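Local atomic coordinates of redox-sensing transcriptional repressor Rex (Thermus thermophilus, PDB entry 2DT5), a protein that probably represses transcription in response to the cellular NADH/NAD(+) redox state, binding DNA as a homodimer and carrying the dinucleotide in a Rossmann-fold domain. Residues Leu83-Met88 and Phe105-Phe110; Phe111-Glu116 and Glu128-Leu133; Glu142-Thr147 and Ala163-Ile168; Glu151-Ala156 and Val174-Pro179. The protein carries 1 engineered substitution. All blocks are in the same frame, centred on the assembly; numbering follows the deposited sequence.

Interaction 1: Leu83-Met88 and Phe105-Phe110. With NAD (nicotinamide-adenine-dinucleotide), chain L.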
# COMPACT_ATOMS: atom_id res chain seq x y z
N LEU B 83 15.95 1.52 -12.08
CA LEU B 83 15.28 0.34 -11.55
C LEU B 83 15.31 -0.83 -12.53
O LEU B 83 15.65 -0.69 -13.70
CB LEU B 83 13.77 0.59 -11.24
CG LEU B 83 13.25 1.89 -10.62
CD1 LEU B 83 11.78 1.72 -10.27
CD2 LEU B 83 14.06 2.28 -9.40
N CYS B 84 14.97 -1.99 -12.05
CA CYS B 84 14.87 -3.17 -12.89
C CYS B 84 13.76 -4.01 -12.32
O CYS B 84 13.36 -3.87 -11.16
CB CYS B 84 16.19 -3.94 -12.91
SG CYS B 84 16.59 -4.79 -11.35
N ILE B 85 13.25 -4.92 -13.14
CA ILE B 85 12.22 -5.82 -12.69
C ILE B 85 12.84 -7.20 -12.83
O ILE B 85 13.42 -7.52 -13.88
CB ILE B 85 10.96 -5.73 -13.58
CG1 ILE B 85 10.32 -4.33 -13.44
CG2 ILE B 85 9.98 -6.80 -13.17
CD1 ILE B 85 9.21 -4.03 -14.46
N VAL B 86 12.75 -8.00 -11.78
CA VAL B 86 13.27 -9.36 -11.82
C VAL B 86 12.06 -10.28 -11.70
O VAL B 86 11.43 -10.36 -10.66
CB VAL B 86 14.26 -9.62 -10.67
CG1 VAL B 86 14.60 -11.13 -10.59
CG2 VAL B 86 15.54 -8.80 -10.91
N GLY B 87 11.74 -10.99 -12.78
CA GLY B 87 10.59 -11.86 -12.78
C GLY B 87 9.56 -11.20 -13.68
O GLY B 87 8.65 -10.51 -13.21
N MET B 88 9.74 -11.38 -14.98
CA MET B 88 8.86 -10.80 -15.97
C MET B 88 7.67 -11.67 -16.33
O MET B 88 7.44 -11.98 -17.50
CB MET B 88 9.64 -10.44 -17.22
CG MET B 88 10.66 -9.32 -17.00
SD MET B 88 9.83 -7.78 -16.62
CE MET B 88 9.14 -7.38 -18.19
N PHE B 105 12.03 7.63 -10.98
CA PHE B 105 12.34 6.21 -11.15
C PHE B 105 12.31 5.80 -12.60
O PHE B 105 11.28 5.90 -13.26
CB PHE B 105 11.33 5.39 -10.35
CG PHE B 105 11.21 5.83 -8.93
CD1 PHE B 105 10.08 6.52 -8.50
CD2 PHE B 105 12.24 5.59 -8.03
CE1 PHE B 105 9.98 6.96 -7.20
CE2 PHE B 105 12.14 6.04 -6.71
CZ PHE B 105 11.02 6.72 -6.29
N GLU B 106 13.44 5.31 -13.10
CA GLU B 106 13.53 4.92 -14.49
C GLU B 106 13.94 3.47 -14.62
O GLU B 106 15.00 3.08 -14.14
CB GLU B 106 14.56 5.82 -15.18
CG GLU B 106 14.62 5.68 -16.67
CD GLU B 106 15.89 6.30 -17.24
OE1 GLU B 106 15.93 6.54 -18.47
OE2 GLU B 106 16.85 6.54 -16.47
N LEU B 107 13.10 2.67 -15.28
CA LEU B 107 13.34 1.24 -15.50
C LEU B 107 14.47 1.05 -16.51
O LEU B 107 14.40 1.56 -17.63
CB LEU B 107 12.06 0.58 -16.01
CG LEU B 107 10.90 0.47 -15.01
CD1 LEU B 107 9.61 0.23 -15.75
CD2 LEU B 107 11.16 -0.67 -14.04
N ARG B 108 15.51 0.30 -16.13
CA ARG B 108 16.64 0.09 -17.03
C ARG B 108 17.03 -1.35 -17.24
O ARG B 108 18.09 -1.63 -17.79
CB ARG B 108 17.87 0.85 -16.53
CG ARG B 108 17.67 2.35 -16.43
CD ARG B 108 18.83 3.05 -15.71
NE ARG B 108 18.51 4.46 -15.47
CZ ARG B 108 19.20 5.29 -14.70
NH1 ARG B 108 20.29 4.87 -14.06
NH2 ARG B 108 18.79 6.53 -14.54
N GLY B 109 16.18 -2.27 -16.80
CA GLY B 109 16.49 -3.68 -16.95
C GLY B 109 15.31 -4.56 -16.63
O GLY B 109 14.52 -4.25 -15.74
N PHE B 110 15.18 -5.65 -17.36
CA PHE B 110 14.09 -6.60 -17.20
C PHE B 110 14.69 -7.99 -17.27
O PHE B 110 15.33 -8.34 -18.26
CB PHE B 110 13.05 -6.35 -18.30
CG PHE B 110 12.70 -4.89 -18.48
CD1 PHE B 110 13.41 -4.10 -19.37
CD2 PHE B 110 11.69 -4.30 -17.71
CE1 PHE B 110 13.12 -2.74 -19.51
CE2 PHE B 110 11.38 -2.94 -17.84
CZ PHE B 110 12.10 -2.16 -18.74
PA NAD L . 4.16 -15.61 -12.71
O1A NAD L . 3.22 -15.15 -13.77
O2A NAD L . 4.28 -17.08 -12.42
O5B NAD L . 5.54 -15.01 -13.11
C5B NAD L . 6.75 -15.24 -12.34
C4B NAD L . 7.90 -15.01 -13.29
O4B NAD L . 9.09 -15.23 -12.46
C3B NAD L . 8.07 -16.07 -14.46
O3B NAD L . 8.13 -15.36 -15.73
C2B NAD L . 9.36 -16.81 -14.15
O2B NAD L . 10.08 -17.31 -15.21
C1B NAD L . 10.08 -15.75 -13.32
N9A NAD L . 11.10 -16.27 -12.45
C8A NAD L . 11.17 -17.38 -11.60
N7A NAD L . 12.32 -17.48 -10.97
C5A NAD L . 13.08 -16.43 -11.36
C6A NAD L . 14.44 -15.99 -11.02
N6A NAD L . 15.21 -16.64 -10.17
N1A NAD L . 14.86 -14.83 -11.67
C2A NAD L . 14.13 -14.11 -12.55
N3A NAD L . 12.83 -14.50 -12.91
C4A NAD L . 12.35 -15.66 -12.29
O3 NAD L . 3.79 -14.89 -11.33
PN NAD L . 2.90 -13.55 -11.00
O1N NAD L . 1.47 -13.92 -10.94
O2N NAD L . 3.34 -12.51 -11.98
O5D NAD L . 3.40 -13.24 -9.50
C5D NAD L . 4.77 -12.84 -9.24
C4D NAD L . 4.96 -12.62 -7.79
O4D NAD L . 4.04 -11.52 -7.34
C3D NAD L . 4.57 -13.85 -6.87
O3D NAD L . 5.49 -13.97 -5.77
C2D NAD L . 3.19 -13.46 -6.38
O2D NAD L . 2.75 -14.16 -5.26
C1D NAD L . 3.40 -11.92 -6.14
N1N NAD L . 2.10 -11.25 -5.89
C2N NAD L . 2.16 -10.12 -5.02
C3N NAD L . 1.21 -9.21 -4.95
C7N NAD L . 1.33 -8.08 -3.97
O7N NAD L . 0.32 -7.38 -3.75
N7N NAD L . 2.50 -7.89 -3.34
C4N NAD L . -0.03 -9.29 -5.84
C5N NAD L . 0.36 -9.95 -7.15
C6N NAD L . 1.16 -11.11 -7.02
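Strand 81-86, helix 90-96 and strand 105-112 form the beta-alpha-beta unit that opens the Rossmann domain, and this contact pairs its two parallel strands. The ladder rests on three backbone bonds. Leu83 N donates to Glu106 O at 2.8 Å, lying above the carbonyl plane; Arg108 N returns to Leu83 O at 2.6 Å, in the carbonyl plane and nearly straight (173° at the hydrogen); Ile85 N then reaches Gly109 O at 3.0 Å. The short axes diverge by 44°, evidence of strong twist. On the sheet face of Leu83, Ile85, Leu107 and Phe110, the side chains cross obliquely, Leu107 CD2 against Ile85 CG1 at 3.8 Å, while Ile85 CD1 comes to the edge of the Phe110 ring near its plane. Leu83 CD1 packs 3.7 Å from Phe105 CB. Met88, its chain bent at both chi2 and chi3, folds back so that SD lies 5.3 Å from the centroid of the Phe110 ring, 77° off the normal, a Met-aromatic contact at the edge. Arg108 extends its chain to grip Glu106 side-on, NE and NH2 (2.7 Å) both reaching OE2, while NH1 bonds to Arg140 O. An alanine here would remove the guanidinium, and would probably leave both the Glu106 carboxylate and Arg140 O without these partners. Beyond the strand, Gly87 CA approaches NAD N3A to 3.5 Å. Its positive phi would press a side chain against the carbonyl of Val86. A first strand running into a glycine turn against the dinucleotide is the signature of the NAD-binding Rossmann fold.

Interaction 2: Phe111-Glu116 and Glu128-Leu133. With NAD (nicotinamide-adenine-dinucleotide), chain L.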
# COMPACT_ATOMS: atom_id res chain seq x y z
N PHE B 111 14.50 -8.79 -16.22
CA PHE B 111 15.10 -10.11 -16.16
C PHE B 111 14.16 -11.24 -15.78
O PHE B 111 13.22 -11.07 -15.01
CB PHE B 111 16.28 -10.09 -15.16
CG PHE B 111 17.21 -8.91 -15.33
CD1 PHE B 111 16.94 -7.70 -14.68
CD2 PHE B 111 18.35 -9.01 -16.12
CE1 PHE B 111 17.81 -6.61 -14.82
CE2 PHE B 111 19.22 -7.92 -16.28
CZ PHE B 111 18.96 -6.72 -15.62
N ASP B 112 14.46 -12.42 -16.32
CA ASP B 112 13.68 -13.62 -16.05
C ASP B 112 14.64 -14.79 -16.31
O ASP B 112 15.79 -14.56 -16.68
CB ASP B 112 12.48 -13.66 -17.01
CG ASP B 112 11.35 -14.51 -16.48
OD1 ASP B 112 11.45 -15.76 -16.56
OD2 ASP B 112 10.35 -13.94 -15.97
N VAL B 113 14.19 -16.02 -16.11
CA VAL B 113 15.04 -17.19 -16.35
C VAL B 113 14.41 -18.07 -17.42
O VAL B 113 15.02 -19.02 -17.89
CB VAL B 113 15.21 -18.04 -15.09
CG1 VAL B 113 15.95 -17.25 -14.02
CG2 VAL B 113 13.86 -18.49 -14.57
N ASP B 114 13.18 -17.75 -17.79
CA ASP B 114 12.45 -18.51 -18.79
C ASP B 114 12.97 -18.19 -20.19
O ASP B 114 12.92 -17.04 -20.64
CB ASP B 114 10.96 -18.17 -18.68
CG ASP B 114 10.09 -19.05 -19.55
OD1 ASP B 114 10.61 -19.67 -20.50
OD2 ASP B 114 8.87 -19.09 -19.29
N PRO B 115 13.48 -19.20 -20.90
CA PRO B 115 14.00 -18.94 -22.25
C PRO B 115 12.95 -18.36 -23.21
O PRO B 115 13.29 -17.71 -24.20
CB PRO B 115 14.51 -20.31 -22.69
CG PRO B 115 14.87 -20.98 -21.39
CD PRO B 115 13.71 -20.60 -20.51
N GLU B 116 11.67 -18.61 -22.94
CA GLU B 116 10.61 -18.09 -23.80
C GLU B 116 10.37 -16.61 -23.55
O GLU B 116 9.77 -15.93 -24.37
CB GLU B 116 9.33 -18.87 -23.56
CG GLU B 116 9.47 -20.35 -23.83
CD GLU B 116 8.28 -21.13 -23.34
OE1 GLU B 116 7.20 -21.02 -23.97
OE2 GLU B 116 8.41 -21.84 -22.33
N GLU B 128 16.24 -9.74 -20.40
CA GLU B 128 17.53 -10.42 -20.40
C GLU B 128 17.52 -11.51 -19.35
O GLU B 128 16.64 -11.55 -18.47
CB GLU B 128 18.66 -9.44 -20.13
CG GLU B 128 18.70 -8.29 -21.12
CD GLU B 128 19.83 -7.33 -20.84
OE1 GLU B 128 20.90 -7.46 -21.48
OE2 GLU B 128 19.67 -6.46 -19.96
N HIS B 129 18.50 -12.40 -19.43
CA HIS B 129 18.57 -13.48 -18.47
C HIS B 129 19.10 -12.96 -17.15
O HIS B 129 19.98 -12.09 -17.10
CB HIS B 129 19.45 -14.61 -19.00
CG HIS B 129 19.35 -15.86 -18.19
ND1 HIS B 129 19.93 -15.99 -16.94
CD2 HIS B 129 18.66 -17.01 -18.39
CE1 HIS B 129 19.60 -17.15 -16.42
NE2 HIS B 129 18.83 -17.79 -17.28
N VAL B 130 18.54 -13.47 -16.06
CA VAL B 130 18.94 -13.03 -14.74
C VAL B 130 20.45 -13.18 -14.51
O VAL B 130 21.01 -12.54 -13.62
CB VAL B 130 18.15 -13.77 -13.65
CG1 VAL B 130 18.63 -15.19 -13.54
CG2 VAL B 130 18.30 -13.04 -12.34
N ASP B 131 21.11 -14.02 -15.31
CA ASP B 131 22.56 -14.21 -15.17
C ASP B 131 23.32 -12.94 -15.50
O ASP B 131 24.46 -12.77 -15.08
CB ASP B 131 23.08 -15.34 -16.07
CG ASP B 131 22.62 -16.70 -15.63
OD1 ASP B 131 22.31 -16.87 -14.43
OD2 ASP B 131 22.58 -17.62 -16.47
N LEU B 132 22.68 -12.04 -16.25
CA LEU B 132 23.30 -10.77 -16.64
C LEU B 132 23.34 -9.68 -15.57
O LEU B 132 23.99 -8.65 -15.76
CB LEU B 132 22.60 -10.22 -17.89
CG LEU B 132 23.07 -10.85 -19.20
CD1 LEU B 132 22.12 -10.50 -20.33
CD2 LEU B 132 24.47 -10.36 -19.49
N LEU B 133 22.66 -9.89 -14.45
CA LEU B 133 22.62 -8.91 -13.36
C LEU B 133 23.99 -8.35 -12.95
O LEU B 133 24.18 -7.13 -12.87
CB LEU B 133 21.98 -9.51 -12.11
CG LEU B 133 20.46 -9.65 -12.00
CD1 LEU B 133 20.14 -10.22 -10.64
CD2 LEU B 133 19.78 -8.29 -12.19
PA NAD L . 4.16 -15.61 -12.71
O1A NAD L . 3.22 -15.15 -13.77
O2A NAD L . 4.28 -17.08 -12.42
O5B NAD L . 5.54 -15.01 -13.11
C5B NAD L . 6.75 -15.24 -12.34
C4B NAD L . 7.90 -15.01 -13.29
O4B NAD L . 9.09 -15.23 -12.46
C3B NAD L . 8.07 -16.07 -14.46
O3B NAD L . 8.13 -15.36 -15.73
C2B NAD L . 9.36 -16.81 -14.15
O2B NAD L . 10.08 -17.31 -15.21
C1B NAD L . 10.08 -15.75 -13.32
N9A NAD L . 11.10 -16.27 -12.45
C8A NAD L . 11.17 -17.38 -11.60
N7A NAD L . 12.32 -17.48 -10.97
C5A NAD L . 13.08 -16.43 -11.36
C6A NAD L . 14.44 -15.99 -11.02
N6A NAD L . 15.21 -16.64 -10.17
N1A NAD L . 14.86 -14.83 -11.67
C2A NAD L . 14.13 -14.11 -12.55
N3A NAD L . 12.83 -14.50 -12.91
C4A NAD L . 12.35 -15.66 -12.29
O3 NAD L . 3.79 -14.89 -11.33
PN NAD L . 2.90 -13.55 -11.00
O1N NAD L . 1.47 -13.92 -10.94
O2N NAD L . 3.34 -12.51 -11.98
O5D NAD L . 3.40 -13.24 -9.50
C5D NAD L . 4.77 -12.84 -9.24
C4D NAD L . 4.96 -12.62 -7.79
O4D NAD L . 4.04 -11.52 -7.34
C3D NAD L . 4.57 -13.85 -6.87
O3D NAD L . 5.49 -13.97 -5.77
C2D NAD L . 3.19 -13.46 -6.38
O2D NAD L . 2.75 -14.16 -5.26
C1D NAD L . 3.40 -11.92 -6.14
N1N NAD L . 2.10 -11.25 -5.89
C2N NAD L . 2.16 -10.12 -5.02
C3N NAD L . 1.21 -9.21 -4.95
C7N NAD L . 1.33 -8.08 -3.97
O7N NAD L . 0.32 -7.38 -3.75
N7N NAD L . 2.50 -7.89 -3.34
C4N NAD L . -0.03 -9.29 -5.84
C5N NAD L . 0.36 -9.95 -7.15
C6N NAD L . 1.16 -11.11 -7.02
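Strands 105-112 and 125-129 run parallel here, with Asp112 N donating to Glu128 O at 3.2 Å, nearly along the C=O axis, and Val130 N donating to Asp112 O at 3.0 Å from above the carbonyl plane. The Phe111 ring stands beside Glu128 on the same face of the sheet, and Leu133 CD2 covers one ring face, 3.7 Å from its centroid and only 12° off the normal, a CH-pi contact over the centre. The Glu128 carboxylate plane is turned 21° from the ring, and its OE1 forms a salt bridge to Arg136. Val113 and Val130 point the same way, their CG1 methyls pressed to 3.4 Å, tighter than usual van der Waals contact, and Val113 CG1 also lies 3.5 Å from NAD N1A in the adenine. Asp112, with CG anti to the backbone N (chi1 -157°), presents its carboxylate to the ribose. NAD O2B donates to Asp112 OD1 at a very short 2.5 Å, and NAD O3B to Asp112 OD2 at 2.6 Å. OD1 is further fixed by two amides, Val113 N from above the carboxylate plane and Asp114 N at its anti lone pair, the latter closing an Asx turn. An acidic residue at the end of the second Rossmann strand, holding both adenine-ribose hydroxyls, is the classic mark of a site for NAD rather than NADP.

Interaction 3: Glu142-Thr147 and Ala163-Ile168. With NAD (nicotinamide-adenine-dinucleotide), chain L.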
# COMPACT_ATOMS: atom_id res chain seq x y z
N GLU B 142 19.93 0.79 -9.12
CA GLU B 142 20.01 0.76 -7.67
C GLU B 142 18.87 0.02 -6.99
O GLU B 142 19.07 -0.58 -5.92
CB GLU B 142 20.06 2.19 -7.10
CG GLU B 142 21.25 3.05 -7.52
CD GLU B 142 21.15 3.59 -8.93
OE1 GLU B 142 20.03 3.91 -9.38
OE2 GLU B 142 22.20 3.73 -9.60
N ILE B 143 17.68 0.05 -7.59
CA ILE B 143 16.50 -0.58 -7.01
C ILE B 143 15.90 -1.71 -7.87
O ILE B 143 15.74 -1.55 -9.08
CB ILE B 143 15.41 0.50 -6.76
CG1 ILE B 143 15.93 1.51 -5.73
CG2 ILE B 143 14.08 -0.14 -6.35
CD1 ILE B 143 14.98 2.67 -5.43
N ALA B 144 15.57 -2.84 -7.25
CA ALA B 144 15.00 -3.94 -8.01
C ALA B 144 13.59 -4.25 -7.55
O ALA B 144 13.33 -4.30 -6.35
CB ALA B 144 15.88 -5.19 -7.88
N LEU B 145 12.68 -4.44 -8.50
CA LEU B 145 11.29 -4.81 -8.20
C LEU B 145 11.26 -6.34 -8.33
O LEU B 145 11.40 -6.89 -9.43
CB LEU B 145 10.31 -4.14 -9.20
CG LEU B 145 9.87 -2.70 -8.88
CD1 LEU B 145 11.08 -1.83 -8.65
CD2 LEU B 145 9.02 -2.13 -10.02
N LEU B 146 11.11 -7.02 -7.20
CA LEU B 146 11.12 -8.46 -7.18
C LEU B 146 9.73 -9.05 -7.33
O LEU B 146 8.93 -9.01 -6.41
CB LEU B 146 11.74 -8.98 -5.88
CG LEU B 146 12.10 -10.48 -5.88
CD1 LEU B 146 12.95 -10.81 -7.12
CD2 LEU B 146 12.85 -10.83 -4.61
N THR B 147 9.47 -9.62 -8.50
CA THR B 147 8.17 -10.21 -8.80
C THR B 147 8.31 -11.66 -9.29
O THR B 147 7.76 -12.03 -10.34
CB THR B 147 7.45 -9.35 -9.87
OG1 THR B 147 8.36 -9.08 -10.94
CG2 THR B 147 7.02 -8.00 -9.26
N ALA B 163 24.96 -8.93 -7.17
CA ALA B 163 25.19 -8.05 -8.31
C ALA B 163 25.37 -6.59 -7.91
O ALA B 163 25.80 -5.77 -8.72
CB ALA B 163 24.05 -8.19 -9.31
N GLY B 164 25.04 -6.26 -6.67
CA GLY B 164 25.19 -4.89 -6.22
C GLY B 164 23.95 -4.04 -6.02
O GLY B 164 24.05 -2.81 -5.95
N ILE B 165 22.77 -4.65 -5.92
CA ILE B 165 21.54 -3.89 -5.73
C ILE B 165 21.63 -3.10 -4.41
O ILE B 165 22.33 -3.52 -3.49
CB ILE B 165 20.29 -4.81 -5.67
CG1 ILE B 165 19.03 -4.04 -6.09
CG2 ILE B 165 20.12 -5.36 -4.26
CD1 ILE B 165 19.04 -3.59 -7.54
N LYS B 166 20.94 -1.96 -4.33
CA LYS B 166 20.96 -1.15 -3.12
C LYS B 166 19.64 -1.27 -2.37
O LYS B 166 19.60 -1.11 -1.15
CB LYS B 166 21.24 0.32 -3.46
CG LYS B 166 22.65 0.57 -3.97
CD LYS B 166 22.89 2.04 -4.26
CE LYS B 166 24.31 2.28 -4.79
NZ LYS B 166 24.50 3.70 -5.25
N GLY B 167 18.58 -1.55 -3.10
CA GLY B 167 17.28 -1.71 -2.48
C GLY B 167 16.40 -2.65 -3.28
O GLY B 167 16.55 -2.80 -4.49
N ILE B 168 15.47 -3.31 -2.59
CA ILE B 168 14.55 -4.22 -3.26
C ILE B 168 13.11 -3.93 -2.83
O ILE B 168 12.80 -3.93 -1.64
CB ILE B 168 14.83 -5.71 -2.92
CG1 ILE B 168 16.26 -6.10 -3.33
CG2 ILE B 168 13.82 -6.60 -3.62
CD1 ILE B 168 16.62 -7.53 -2.97
PA NAD L . 4.16 -15.61 -12.71
O1A NAD L . 3.22 -15.15 -13.77
O2A NAD L . 4.28 -17.08 -12.42
O5B NAD L . 5.54 -15.01 -13.11
C5B NAD L . 6.75 -15.24 -12.34
C4B NAD L . 7.90 -15.01 -13.29
O4B NAD L . 9.09 -15.23 -12.46
C3B NAD L . 8.07 -16.07 -14.46
O3B NAD L . 8.13 -15.36 -15.73
C2B NAD L . 9.36 -16.81 -14.15
O2B NAD L . 10.08 -17.31 -15.21
C1B NAD L . 10.08 -15.75 -13.32
N9A NAD L . 11.10 -16.27 -12.45
C8A NAD L . 11.17 -17.38 -11.60
N7A NAD L . 12.32 -17.48 -10.97
C5A NAD L . 13.08 -16.43 -11.36
C6A NAD L . 14.44 -15.99 -11.02
N6A NAD L . 15.21 -16.64 -10.17
N1A NAD L . 14.86 -14.83 -11.67
C2A NAD L . 14.13 -14.11 -12.55
N3A NAD L . 12.83 -14.50 -12.91
C4A NAD L . 12.35 -15.66 -12.29
O3 NAD L . 3.79 -14.89 -11.33
PN NAD L . 2.90 -13.55 -11.00
O1N NAD L . 1.47 -13.92 -10.94
O2N NAD L . 3.34 -12.51 -11.98
O5D NAD L . 3.40 -13.24 -9.50
C5D NAD L . 4.77 -12.84 -9.24
C4D NAD L . 4.96 -12.62 -7.79
O4D NAD L . 4.04 -11.52 -7.34
C3D NAD L . 4.57 -13.85 -6.87
O3D NAD L . 5.49 -13.97 -5.77
C2D NAD L . 3.19 -13.46 -6.38
O2D NAD L . 2.75 -14.16 -5.26
C1D NAD L . 3.40 -11.92 -6.14
N1N NAD L . 2.10 -11.25 -5.89
C2N NAD L . 2.16 -10.12 -5.02
C3N NAD L . 1.21 -9.21 -4.95
C7N NAD L . 1.33 -8.08 -3.97
O7N NAD L . 0.32 -7.38 -3.75
N7N NAD L . 2.50 -7.89 -3.34
C4N NAD L . -0.03 -9.29 -5.84
C5N NAD L . 0.36 -9.95 -7.15
C6N NAD L . 1.16 -11.11 -7.02
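Backbone bonds carry most of the evidence for pairing. Glu142 O accepts two amides, Lys166 N at 2.8 Å and Gly167 N at 3.0 Å, both in its carbonyl plane, so a single oxygen is gripped where the second strand begins. Ala144 N then donates to Gly167 O at 2.9 Å (161° at the hydrogen), which sets the parallel register of Ile143 with Gly167 and Ala144 with Ile168. Bent CA-H...O contacts supplement the ladder, among them Ile168 CA to Ala144 O at 3.3 Å. Strands 143-146 and 167-170 are joined through helix 150-163 as a beta-alpha-beta unit of the Rossmann fold; the helix ends in a Schellman motif at Gly164, whose positive phi of 107° turns the chain back toward the sheet. Apolar contacts lie on the side facing that helix. Ile165, with CG1 anti to the backbone N (chi1 -155°), brings CD1 to 3.6 Å from Ala144 CB, and the same methyl also abuts Glu142 O. Farther along, Ile168 CG2 meets Leu146 CB at 3.9 Å, while Ala156 and Ala157 of the helix touch Leu146 and Ile168 respectively. Among charged side chains, Glu142 and Lys166 lie side by side through their aliphatic parts, CG to CD 3.8 Å, their charged atoms not in contact; Glu142 OE1 instead accepts from Gly82 N. At the strand's far end, Thr147 O approaches NAD C5D to 3.3 Å, and Thr147 OG1 bonds to Gly87 O.

Interaction 4: Glu151-Ala156 and Val174-Pro179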
# COMPACT_ATOMS: atom_id res chain seq x y z
N GLU B 151 8.60 -19.18 -3.85
CA GLU B 151 9.62 -20.20 -3.79
C GLU B 151 10.97 -19.78 -4.35
O GLU B 151 12.00 -20.27 -3.92
CB GLU B 151 9.13 -21.46 -4.50
CG GLU B 151 7.98 -22.20 -3.80
CD GLU B 151 6.68 -21.39 -3.71
OE1 GLU B 151 6.25 -20.80 -4.73
OE2 GLU B 151 6.08 -21.36 -2.61
N ALA B 152 10.97 -18.86 -5.31
CA ALA B 152 12.24 -18.44 -5.89
C ALA B 152 12.76 -17.11 -5.38
O ALA B 152 13.86 -16.71 -5.73
CB ALA B 152 12.11 -18.38 -7.42
N ALA B 153 11.99 -16.44 -4.54
CA ALA B 153 12.33 -15.08 -4.03
C ALA B 153 13.70 -14.87 -3.36
O ALA B 153 14.49 -14.03 -3.80
CB ALA B 153 11.23 -14.62 -3.08
N GLN B 154 13.97 -15.63 -2.30
CA GLN B 154 15.22 -15.48 -1.56
C GLN B 154 16.45 -15.62 -2.44
O GLN B 154 17.37 -14.82 -2.36
CB GLN B 154 15.27 -16.50 -0.42
CG GLN B 154 16.53 -16.41 0.44
CD GLN B 154 16.69 -15.05 1.09
OE1 GLN B 154 15.83 -14.63 1.86
NE2 GLN B 154 17.69 -14.22 0.92
N LYS B 155 16.48 -16.65 -3.28
CA LYS B 155 17.64 -16.84 -4.14
C LYS B 155 17.75 -15.74 -5.18
O LYS B 155 18.86 -15.35 -5.58
CB LYS B 155 17.59 -18.23 -4.80
CG LYS B 155 18.82 -18.50 -5.67
CD LYS B 155 20.11 -18.10 -4.93
CE LYS B 155 21.18 -17.59 -5.90
NZ LYS B 155 22.34 -16.97 -5.20
N ALA B 156 16.61 -15.22 -5.63
CA ALA B 156 16.64 -14.12 -6.59
C ALA B 156 17.26 -12.92 -5.87
O ALA B 156 18.11 -12.20 -6.43
CB ALA B 156 15.22 -13.79 -7.08
N VAL B 174 6.84 -13.14 0.99
CA VAL B 174 7.83 -13.80 1.83
C VAL B 174 8.82 -12.77 2.37
O VAL B 174 9.06 -11.73 1.75
CB VAL B 174 8.60 -14.86 1.02
CG1 VAL B 174 9.50 -14.17 -0.01
CG2 VAL B 174 9.44 -15.72 1.97
N VAL B 175 9.39 -13.05 3.54
CA VAL B 175 10.35 -12.12 4.13
C VAL B 175 11.73 -12.50 3.64
O VAL B 175 12.17 -13.63 3.82
CB VAL B 175 10.32 -12.17 5.65
CG1 VAL B 175 11.21 -11.08 6.21
CG2 VAL B 175 8.89 -12.00 6.13
N LEU B 176 12.41 -11.55 3.01
CA LEU B 176 13.73 -11.79 2.46
C LEU B 176 14.83 -11.66 3.50
O LEU B 176 14.67 -10.99 4.52
CB LEU B 176 14.01 -10.82 1.32
CG LEU B 176 12.97 -10.76 0.19
CD1 LEU B 176 13.40 -9.71 -0.81
CD2 LEU B 176 12.83 -12.12 -0.49
N GLU B 177 15.94 -12.32 3.22
CA GLU B 177 17.13 -12.31 4.05
C GLU B 177 18.16 -11.57 3.24
O GLU B 177 18.59 -12.06 2.20
CB GLU B 177 17.63 -13.74 4.28
CG GLU B 177 16.74 -14.58 5.15
CD GLU B 177 16.74 -14.10 6.58
OE1 GLU B 177 16.22 -13.00 6.84
OE2 GLU B 177 17.29 -14.82 7.45
N VAL B 178 18.55 -10.39 3.70
CA VAL B 178 19.53 -9.59 2.98
C VAL B 178 20.38 -8.81 3.99
O VAL B 178 19.93 -8.52 5.09
CB VAL B 178 18.84 -8.57 2.01
CG1 VAL B 178 17.82 -9.28 1.10
CG2 VAL B 178 18.15 -7.47 2.82
N PRO B 179 21.63 -8.49 3.63
CA PRO B 179 22.48 -7.74 4.56
C PRO B 179 21.87 -6.37 4.88
O PRO B 179 21.21 -5.76 4.03
CB PRO B 179 23.82 -7.64 3.82
CG PRO B 179 23.44 -7.81 2.36
CD PRO B 179 22.39 -8.89 2.43
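Gln154 NE2 is the best-held polar atom, gripped by two acceptors: Glu177 O at 2.7 Å within this contact and Asp158 OD2 one turn further along the helix. The bond to Glu177 O meets a carbonyl lone pair and lies close to the amide plane. From the same amide, Gln154 OE1 receives Glu177 N at 2.7 Å, again on a lone pair, though bent to 139° at the hydrogen. The side-chain amide thus reads both the N-H and the C=O of one residue, which fixes its rotation. To reach them the chain leaves with CG anti to the backbone N (chi1 -179°) and bends at chi2 (59°), setting OE1 3.1 Å from Glu177 CB. A leucine here would remove both amide atoms and would probably leave the backbone of Glu177 without these partners, loosening the loop from the helix. One residue earlier, the Ala153 methyl points toward the loop and is met by Val174 CG1 at 3.6 Å and by Leu176 CD2 at 3.9 Å. Leu176 also packs on Ala157 and Leu146. Ala152, just before Ala153 in the helix, touches NAD. The amide pair and the Ala153 packing hold the irregular connection between strands 167-170 and 183-186 against helix 150-163 of the Rossmann domain.

Interactions 1, 2 and 3 belong to one mixed sheet, in its parallel part, with strand 81-86 between strands 105-112 and 143-146. Interactions 1 and 2 share strand 105-112, their centres 12 Å apart, and are joined by Gly87 N to Phe111 O at 2.7 Å, a probable hydrogen bond. Interactions 1 and 3 are the closest pair, with centres 9 Å apart and Cys84 SG packed 3.6 Å from Ala144 CB. All three reach NAD: 83-88 and 111-116 at the adenosine half, 142-147 beside the nicotinamide ribose. Interaction 4 lies on the helix side of interaction 3, where Leu146 CD2 meets Leu176 CD1 at 4.0 Å.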